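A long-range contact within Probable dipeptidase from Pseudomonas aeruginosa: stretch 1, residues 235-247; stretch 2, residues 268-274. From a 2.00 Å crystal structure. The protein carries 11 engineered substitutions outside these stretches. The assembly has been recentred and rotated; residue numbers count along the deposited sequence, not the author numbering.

Stretch 1 (235-247) SAPRALVDIKRNL
Stretch 2 268-274: PAYLRPL

What backbone shapes bring the two stretches together? Stretch 1 is mostly loop and turn, folded back so that its ends pair: Leu 247 N donates to Ala 236 O at 2.9 Å, and Arg 238 N to Leu 247 O at 2.9 Å. Stretch 2 holds a weakly bonded helix about 268-271, with Leu 271 N 2.9 Å and Arg 272 N 3.0 Å from Pro 268 O; Arg 272 (-126/126) and Pro 273 (-59/143) have extended angles. In register, the CA atoms of Leu 240 and Leu 271 lie 5.7 Å apart, and those of Val 241 and Pro 273 5.5 Å, so the paired positions advance in the same sequence sense. Together the stretches bury 469 Å².

How does the first half of stretch 1 meet its partner? Ala 236 (-128/163) points its CB toward stretch 2, 4.1 Å from Tyr 270 CB and 4.0 Å from Leu 271 CD2. The CA-to-CB bond of Leu 271 points away, but its m,t side chain brings its end back to this small methyl. Leu 240 (-83/-51; chi1 m, chi2 85°) then sets CD2 3.7 Å from Leu 271 O.

Why is Val 241 so closely enclosed? With phi/psi of -140/125 and chi1 t, it directs its side chain at the backbone of stretch 2. Val 241 CG2 lies 3.4 Å from Tyr 270 O and 3.7 Å from Pro 273 CD, an apolar contact with the proline ring; Val 241 CG1 is 3.7 Å from Ala 269 O. Ile 243 (-133/152; chi1 p, chi2 t) continues the apolar packing, placing CD1 3.6 Å from Tyr 270 CD1.

What surrounds the ring of Tyr 270, and what binds the carbonyl of that residue? Tyr 270 (-94/-4) has chi1 m and chi2 -16°. A type I turn from Ile 243 to Asn 246, with Asn 246 N 3.1 Å from Ile 243 O, carries Arg 245 toward the ring. Arg 245 (-58/-28; chi1 t, chi2 p, chi3 t, chi4 95°) lays CG over one face, 4.0 Å from the Tyr 270 ring centroid, in a CH-pi contact. A water accepts from Arg 245 NH2 at 2.8 Å and hydrogen-bonds Tyr 270 OH at 2.7 Å, bridging the polar ends. Asn 246 (-89/166; chi1 m, chi2 -4°) supplies the direct hydrogen bond between the stretches: ND2 donates to Tyr 270 O at 2.9 Å and 155°. Asn 246 ND2 also donates to Val 241 O at 3.1 Å, so one amide ties the loop of stretch 1 to the backbone of stretch 2.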

# COMPACT_ATOMS: atom_id res chain seq x y z
N SER A 235 -3.39 4.63 1.27
CA SER A 235 -4.16 5.10 2.44
C SER A 235 -5.56 5.59 2.03
O SER A 235 -5.74 5.96 0.87
CB SER A 235 -3.40 6.23 3.15
OG SER A 235 -2.28 5.74 3.89
N ALA A 236 -6.54 5.58 2.94
CA ALA A 236 -7.89 6.15 2.70
C ALA A 236 -8.23 7.13 3.86
O ALA A 236 -7.52 7.10 4.89
CB ALA A 236 -8.95 5.03 2.59
N PRO A 237 -9.25 8.02 3.68
CA PRO A 237 -9.64 8.97 4.76
C PRO A 237 -10.41 8.39 5.94
O PRO A 237 -11.34 7.56 5.77
CB PRO A 237 -10.54 10.01 4.04
CG PRO A 237 -10.36 9.74 2.52
CD PRO A 237 -10.00 8.27 2.43
N ARG A 238 -10.14 8.93 7.13
CA ARG A 238 -10.94 8.53 8.28
C ARG A 238 -12.41 8.95 8.17
O ARG A 238 -13.28 8.36 8.81
CB ARG A 238 -10.36 9.08 9.56
CG ARG A 238 -9.06 8.45 9.92
CD ARG A 238 -9.12 8.20 11.36
NE ARG A 238 -7.85 8.45 11.98
CZ ARG A 238 -7.66 8.39 13.29
NH1 ARG A 238 -6.46 8.63 13.79
NH2 ARG A 238 -8.67 8.08 14.10
N ALA A 239 -12.66 9.99 7.38
CA ALA A 239 -14.02 10.48 7.16
C ALA A 239 -14.92 9.37 6.60
O ALA A 239 -16.10 9.39 6.81
CB ALA A 239 -14.01 11.65 6.23
N LEU A 240 -14.33 8.43 5.87
CA LEU A 240 -15.04 7.24 5.41
C LEU A 240 -15.14 6.12 6.44
O LEU A 240 -16.22 5.58 6.67
CB LEU A 240 -14.46 6.72 4.09
CG LEU A 240 -14.89 7.65 2.92
CD1 LEU A 240 -13.93 8.84 2.78
CD2 LEU A 240 -15.04 6.88 1.60
N VAL A 241 -14.02 5.73 7.02
CA VAL A 241 -13.98 4.67 8.02
C VAL A 241 -13.00 5.19 9.05
O VAL A 241 -11.85 5.59 8.74
CB VAL A 241 -13.54 3.32 7.44
CG1 VAL A 241 -13.43 2.24 8.56
CG2 VAL A 241 -14.50 2.84 6.34
N ASP A 242 -13.49 5.25 10.27
CA ASP A 242 -12.74 5.86 11.35
C ASP A 242 -11.90 4.79 12.04
O ASP A 242 -12.27 4.22 13.05
CB ASP A 242 -13.72 6.60 12.29
CG ASP A 242 -13.00 7.51 13.28
OD1 ASP A 242 -11.84 7.91 13.05
OD2 ASP A 242 -13.60 7.80 14.33
N ILE A 243 -10.74 4.52 11.45
CA ILE A 243 -9.82 3.52 11.94
C ILE A 243 -8.45 4.20 11.92
O ILE A 243 -8.23 5.11 11.13
CB ILE A 243 -9.83 2.21 11.06
CG1 ILE A 243 -9.66 2.53 9.57
CG2 ILE A 243 -11.10 1.38 11.30
CD1 ILE A 243 -9.45 1.22 8.65
N LYS A 244 -7.56 3.77 12.80
CA LYS A 244 -6.20 4.34 12.93
C LYS A 244 -5.36 4.16 11.68
O LYS A 244 -4.53 5.02 11.40
CB LYS A 244 -5.49 3.75 14.16
CG LYS A 244 -6.21 4.21 15.41
CD LYS A 244 -5.63 3.77 16.72
CE LYS A 244 -6.61 4.34 17.79
NZ LYS A 244 -6.17 4.15 19.20
N ARG A 245 -5.60 3.07 10.96
CA ARG A 245 -5.00 2.80 9.63
C ARG A 245 -5.28 3.88 8.57
O ARG A 245 -4.44 4.12 7.69
CB ARG A 245 -5.40 1.40 9.12
CG ARG A 245 -4.75 0.92 7.75
CD ARG A 245 -3.22 1.09 7.63
NE ARG A 245 -2.76 0.56 6.31
CZ ARG A 245 -2.57 1.28 5.21
NH1 ARG A 245 -2.71 2.61 5.23
NH2 ARG A 245 -2.19 0.68 4.08
N ASN A 246 -6.41 4.57 8.69
CA ASN A 246 -6.78 5.68 7.79
C ASN A 246 -6.25 7.05 8.26
O ASN A 246 -5.82 7.19 9.42
CB ASN A 246 -8.32 5.69 7.62
CG ASN A 246 -8.82 4.60 6.66
OD1 ASN A 246 -8.01 3.89 6.06
ND2 ASN A 246 -10.14 4.54 6.43
N LEU A 247 -6.28 8.06 7.37
CA LEU A 247 -5.69 9.38 7.60
C LEU A 247 -6.70 10.44 8.14
O LEU A 247 -7.83 10.56 7.65
CB LEU A 247 -5.10 9.90 6.27
CG LEU A 247 -3.88 9.17 5.68
CD1 LEU A 247 -3.51 9.72 4.32
CD2 LEU A 247 -2.68 9.29 6.62
N PRO A 268 -11.34 -2.51 0.44
CA PRO A 268 -12.78 -2.37 0.75
C PRO A 268 -13.10 -1.95 2.19
O PRO A 268 -13.86 -0.99 2.40
CB PRO A 268 -13.37 -3.75 0.39
CG PRO A 268 -12.28 -4.58 -0.09
CD PRO A 268 -11.06 -3.75 -0.31
N ALA A 269 -12.53 -2.63 3.18
CA ALA A 269 -12.83 -2.32 4.59
C ALA A 269 -12.32 -0.97 5.10
O ALA A 269 -12.69 -0.55 6.21
CB ALA A 269 -12.34 -3.45 5.55
N TYR A 270 -11.48 -0.29 4.32
CA TYR A 270 -11.01 1.03 4.71
C TYR A 270 -11.92 2.08 4.07
O TYR A 270 -11.76 3.30 4.33
CB TYR A 270 -9.57 1.34 4.26
CG TYR A 270 -8.41 0.42 4.65
CD1 TYR A 270 -8.50 -0.52 5.68
CD2 TYR A 270 -7.18 0.54 3.97
CE1 TYR A 270 -7.40 -1.36 5.99
CE2 TYR A 270 -6.07 -0.28 4.28
CZ TYR A 270 -6.20 -1.23 5.28
OH TYR A 270 -5.10 -2.00 5.56
N LEU A 271 -12.87 1.62 3.24
CA LEU A 271 -13.73 2.50 2.44
C LEU A 271 -15.19 2.45 2.85
O LEU A 271 -15.92 3.43 2.71
CB LEU A 271 -13.61 2.17 0.95
CG LEU A 271 -12.25 2.37 0.28
CD1 LEU A 271 -12.25 1.68 -1.11
CD2 LEU A 271 -11.88 3.85 0.18
N ARG A 272 -15.63 1.28 3.31
CA ARG A 272 -16.97 1.10 3.86
C ARG A 272 -16.90 0.49 5.27
O ARG A 272 -16.28 -0.57 5.43
CB ARG A 272 -17.76 0.17 2.96
CG ARG A 272 -19.18 -0.08 3.45
CD ARG A 272 -19.87 -1.17 2.64
NE ARG A 272 -20.26 -0.69 1.33
CZ ARG A 272 -20.83 -1.45 0.40
NH1 ARG A 272 -21.05 -2.73 0.67
NH2 ARG A 272 -21.15 -0.95 -0.79
N PRO A 273 -17.54 1.13 6.28
CA PRO A 273 -17.63 0.57 7.64
C PRO A 273 -18.35 -0.80 7.62
O PRO A 273 -19.28 -0.98 6.85
CB PRO A 273 -18.48 1.59 8.42
CG PRO A 273 -18.53 2.82 7.58
CD PRO A 273 -18.18 2.46 6.17
N LEU A 274 -17.91 -1.75 8.44
CA LEU A 274 -18.51 -3.08 8.46
C LEU A 274 -20.01 -3.01 8.75
O LEU A 274 -20.44 -2.27 9.65
CB LEU A 274 -17.82 -3.97 9.51
CG LEU A 274 -16.33 -4.28 9.31
CD1 LEU A 274 -15.79 -5.08 10.50
CD2 LEU A 274 -16.03 -5.03 8.01
O HOH W 1 -3.07 -1.97 3.77